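Local coordinates for protein F1 (Vaccinia virus ankara, PDB 4D2M) that binds the BH3 segment of the pro-apoptotic protein Bim and, as a viral Bcl-2-like protein, probably blocks apoptosis of the infected cell, at residues A[139-144]-A[167-172]. The protein carries 1 engineered substitution. Sequence-based numbering, arbitrary orientation.
Sequences LATISF and HTICDD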
ATOM      1  N   LEU A 139     -15.463   5.051 -21.124  1.00 29.29           N
ATOM      2  CA  LEU A 139     -15.947   6.225 -20.406  1.00 31.89           C
ATOM      3  C   LEU A 139     -16.822   5.828 -19.219  1.00 32.59           C
ATOM      4  O   LEU A 139     -16.760   6.448 -18.156  1.00 30.73           O
ATOM      5  CB  LEU A 139     -16.739   7.140 -21.345  1.00 33.11           C
ATOM      6  CG  LEU A 139     -15.953   7.807 -22.476  1.00 34.77           C
ATOM      7  CD1 LEU A 139     -16.892   8.581 -23.392  1.00 35.53           C
ATOM      8  CD2 LEU A 139     -14.873   8.723 -21.921  1.00 36.38           C
ATOM      9  N   ALA A 140     -17.636   4.793 -19.405  1.00 32.85           N
ATOM     10  CA  ALA A 140     -18.536   4.333 -18.354  1.00 30.99           C
ATOM     11  C   ALA A 140     -17.752   3.744 -17.185  1.00 28.16           C
ATOM     12  O   ALA A 140     -18.129   3.916 -16.024  1.00 27.96           O
ATOM     13  CB  ALA A 140     -19.511   3.312 -18.909  1.00 36.93           C
ATOM     14  N   THR A 141     -16.664   3.048 -17.491  1.00 27.37           N
ATOM     15  CA  THR A 141     -15.851   2.430 -16.450  1.00 27.48           C
ATOM     16  C   THR A 141     -15.170   3.500 -15.604  1.00 26.75           C
ATOM     17  O   THR A 141     -15.124   3.398 -14.381  1.00 25.30           O
ATOM     18  CB  THR A 141     -14.782   1.494 -17.038  1.00 30.62           C
ATOM     19  OG1 THR A 141     -15.409   0.508 -17.867  1.00 34.40           O
ATOM     20  CG2 THR A 141     -14.017   0.797 -15.922  1.00 31.73           C
ATOM     21  N   ILE A 142     -14.635   4.522 -16.262  1.00 25.20           N
ATOM     22  CA  ILE A 142     -14.036   5.644 -15.558  1.00 24.61           C
ATOM     23  C   ILE A 142     -15.058   6.277 -14.619  1.00 25.04           C
ATOM     24  O   ILE A 142     -14.767   6.522 -13.448  1.00 28.50           O
ATOM     25  CB  ILE A 142     -13.502   6.705 -16.540  1.00 24.85           C
ATOM     26  CG1 ILE A 142     -12.373   6.113 -17.388  1.00 24.99           C
ATOM     27  CG2 ILE A 142     -12.989   7.931 -15.788  1.00 24.54           C
ATOM     28  CD1 ILE A 142     -11.998   6.952 -18.599  1.00 29.66           C
ATOM     29  N   SER A 143     -16.256   6.529 -15.136  1.00 26.13           N
ATOM     30  CA  SER A 143     -17.318   7.138 -14.343  1.00 29.70           C
ATOM     31  C   SER A 143     -17.675   6.268 -13.142  1.00 30.08           C
ATOM     32  O   SER A 143     -17.883   6.774 -12.042  1.00 29.14           O
ATOM     33  CB  SER A 143     -18.559   7.386 -15.203  1.00 30.76           C
ATOM     34  OG  SER A 143     -18.343   8.447 -16.120  1.00 34.15           O
ATOM     35  N   PHE A 144     -17.745   4.959 -13.352  1.00 28.14           N
ATOM     36  CA  PHE A 144     -18.062   4.047 -12.260  1.00 27.26           C
ATOM     37  C   PHE A 144     -16.943   4.033 -11.219  1.00 26.23           C
ATOM     38  O   PHE A 144     -17.207   4.121 -10.021  1.00 29.13           O
ATOM     39  CB  PHE A 144     -18.311   2.633 -12.782  1.00 28.61           C
ATOM     40  CG  PHE A 144     -18.557   1.631 -11.693  1.00 33.55           C
ATOM     41  CD1 PHE A 144     -19.737   1.653 -10.969  1.00 36.87           C
ATOM     42  CD2 PHE A 144     -17.605   0.675 -11.383  1.00 30.66           C
ATOM     43  CE1 PHE A 144     -19.965   0.739  -9.963  1.00 37.24           C
ATOM     44  CE2 PHE A 144     -17.828  -0.244 -10.378  1.00 34.79           C
ATOM     45  CZ  PHE A 144     -19.009  -0.212  -9.667  1.00 35.45           C
ATOM     46  N   HIS A 167      -4.524   2.046 -15.692  1.00 27.93           N
ATOM     47  CA  HIS A 167      -3.739   1.220 -16.604  1.00 29.68           C
ATOM     48  C   HIS A 167      -4.659   0.375 -17.474  1.00 30.94           C
ATOM     49  O   HIS A 167      -4.534   0.358 -18.697  1.00 30.29           O
ATOM     50  CB  HIS A 167      -2.781   0.306 -15.834  1.00 33.23           C
ATOM     51  CG  HIS A 167      -1.517   0.980 -15.400  1.00 37.05           C
ATOM     52  ND1 HIS A 167      -0.385   1.010 -16.184  1.00 40.56           N
ATOM     53  CD2 HIS A 167      -1.203   1.638 -14.260  1.00 37.10           C
ATOM     54  CE1 HIS A 167       0.572   1.663 -15.548  1.00 39.18           C
ATOM     55  NE2 HIS A 167       0.101   2.055 -14.378  1.00 36.78           N
ATOM     56  N   THR A 168      -5.588  -0.321 -16.824  1.00 30.55           N
ATOM     57  CA  THR A 168      -6.495  -1.234 -17.506  1.00 28.07           C
ATOM     58  C   THR A 168      -7.412  -0.521 -18.498  1.00 32.18           C
ATOM     59  O   THR A 168      -7.687  -1.044 -19.576  1.00 33.45           O
ATOM     60  CB  THR A 168      -7.368  -2.002 -16.496  1.00 28.83           C
ATOM     61  OG1 THR A 168      -6.533  -2.595 -15.494  1.00 30.74           O
ATOM     62  CG2 THR A 168      -8.176  -3.092 -17.194  1.00 32.89           C
ATOM     63  N   ILE A 169      -7.891   0.665 -18.132  1.00 30.44           N
ATOM     64  CA  ILE A 169      -8.824   1.405 -18.979  1.00 31.31           C
ATOM     65  C   ILE A 169      -8.111   2.049 -20.165  1.00 30.59           C
ATOM     66  O   ILE A 169      -8.648   2.094 -21.270  1.00 33.97           O
ATOM     67  CB  ILE A 169      -9.566   2.496 -18.178  1.00 35.91           C
ATOM     68  CG1 ILE A 169     -10.484   1.854 -17.139  1.00 33.81           C
ATOM     69  CG2 ILE A 169     -10.407   3.384 -19.101  1.00 41.51           C
ATOM     70  CD1 ILE A 169     -10.943   2.802 -16.055  1.00 32.43           C
ATOM     71  N   CYS A 170      -6.904   2.550 -19.936  1.00 33.34           N
ATOM     72  CA  CYS A 170      -6.170   3.246 -20.985  1.00 35.96           C
ATOM     73  C   CYS A 170      -5.426   2.272 -21.889  1.00 32.64           C
ATOM     74  O   CYS A 170      -4.197   2.261 -21.926  1.00 35.22           O
ATOM     75  CB  CYS A 170      -5.189   4.245 -20.376  1.00 37.08           C
ATOM     76  SG  CYS A 170      -5.994   5.584 -19.483  1.00 36.32           S
ATOM     77  N   ASP A 171      -6.180   1.450 -22.611  1.00 32.97           N
ATOM     78  CA  ASP A 171      -5.590   0.570 -23.611  1.00 40.45           C
ATOM     79  C   ASP A 171      -5.365   1.373 -24.885  1.00 47.39           C
ATOM     80  O   ASP A 171      -5.773   2.532 -24.968  1.00 50.31           O
ATOM     81  CB  ASP A 171      -6.483  -0.648 -23.871  1.00 42.54           C
ATOM     82  CG  ASP A 171      -7.863  -0.271 -24.384  1.00 45.48           C
ATOM     83  OD1 ASP A 171      -8.208   0.931 -24.375  1.00 41.74           O
ATOM     84  OD2 ASP A 171      -8.612  -1.187 -24.784  1.00 49.02           O
ATOM     85  N   ASP A 172      -4.711   0.762 -25.867  1.00 46.82           N
ATOM     86  CA  ASP A 172      -4.377   1.448 -27.111  1.00 48.81           C
ATOM     87  C   ASP A 172      -5.621   2.035 -27.764  1.00 45.51           C
ATOM     88  O   ASP A 172      -5.585   3.131 -28.323  1.00 49.84           O
ATOM     89  CB  ASP A 172      -3.681   0.489 -28.077  1.00 61.49           C
ATOM     90  CG  ASP A 172      -2.399  -0.084 -27.506  1.00 71.33           C
ATOM     91  OD1 ASP A 172      -1.687   0.647 -26.786  1.00 73.95           O
ATOM     92  OD2 ASP A 172      -2.105  -1.269 -27.773  1.00 73.83           O
TER
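No ring or other flat side-chain group joins Ile-169 to Thr-141 and Ile-142, so the contact consists of branched aliphatic groups alone. Both branches of Ile-169 meet Ile-142, and the longer one also meets Thr-141. Its CD1 lies 3.7 Å from CG2 of Thr-141 and 3.8 Å from CG1 of Ile-142. Its shorter branch, CG2, meets CG1 of Ile-142 at 3.8 Å and CD1 at 3.9 Å. Thr-141 and Ile-169 run past each other in opposite directions, whereas Ile-142 lies slantwise across Ile-169. The threonine offers its methyl because CG2 extends anti to the backbone N (chi1, measured to OG1, -56°), while OG1 turns back to hydrogen-bond Val-137 O. With no hydrogen bond between the segments, and 144 Å² buried over both sides, this is a small, buried apolar contact. It joins the middle of helix 135-150 to the C-terminal end of helix 155-169, helix-to-helix packing within the all-helical, Bcl-2-like fold expected of this family. Thr-141 also packs on Val-125 of helix 118-131 and on the bound Bim peptide, beside the BH3-binding site, and Ile-142 on Cys-93 of helix 80-99; Tyr-65 and Met-66 of a second subunit pack on Ile-142 and Ile-169, respectively.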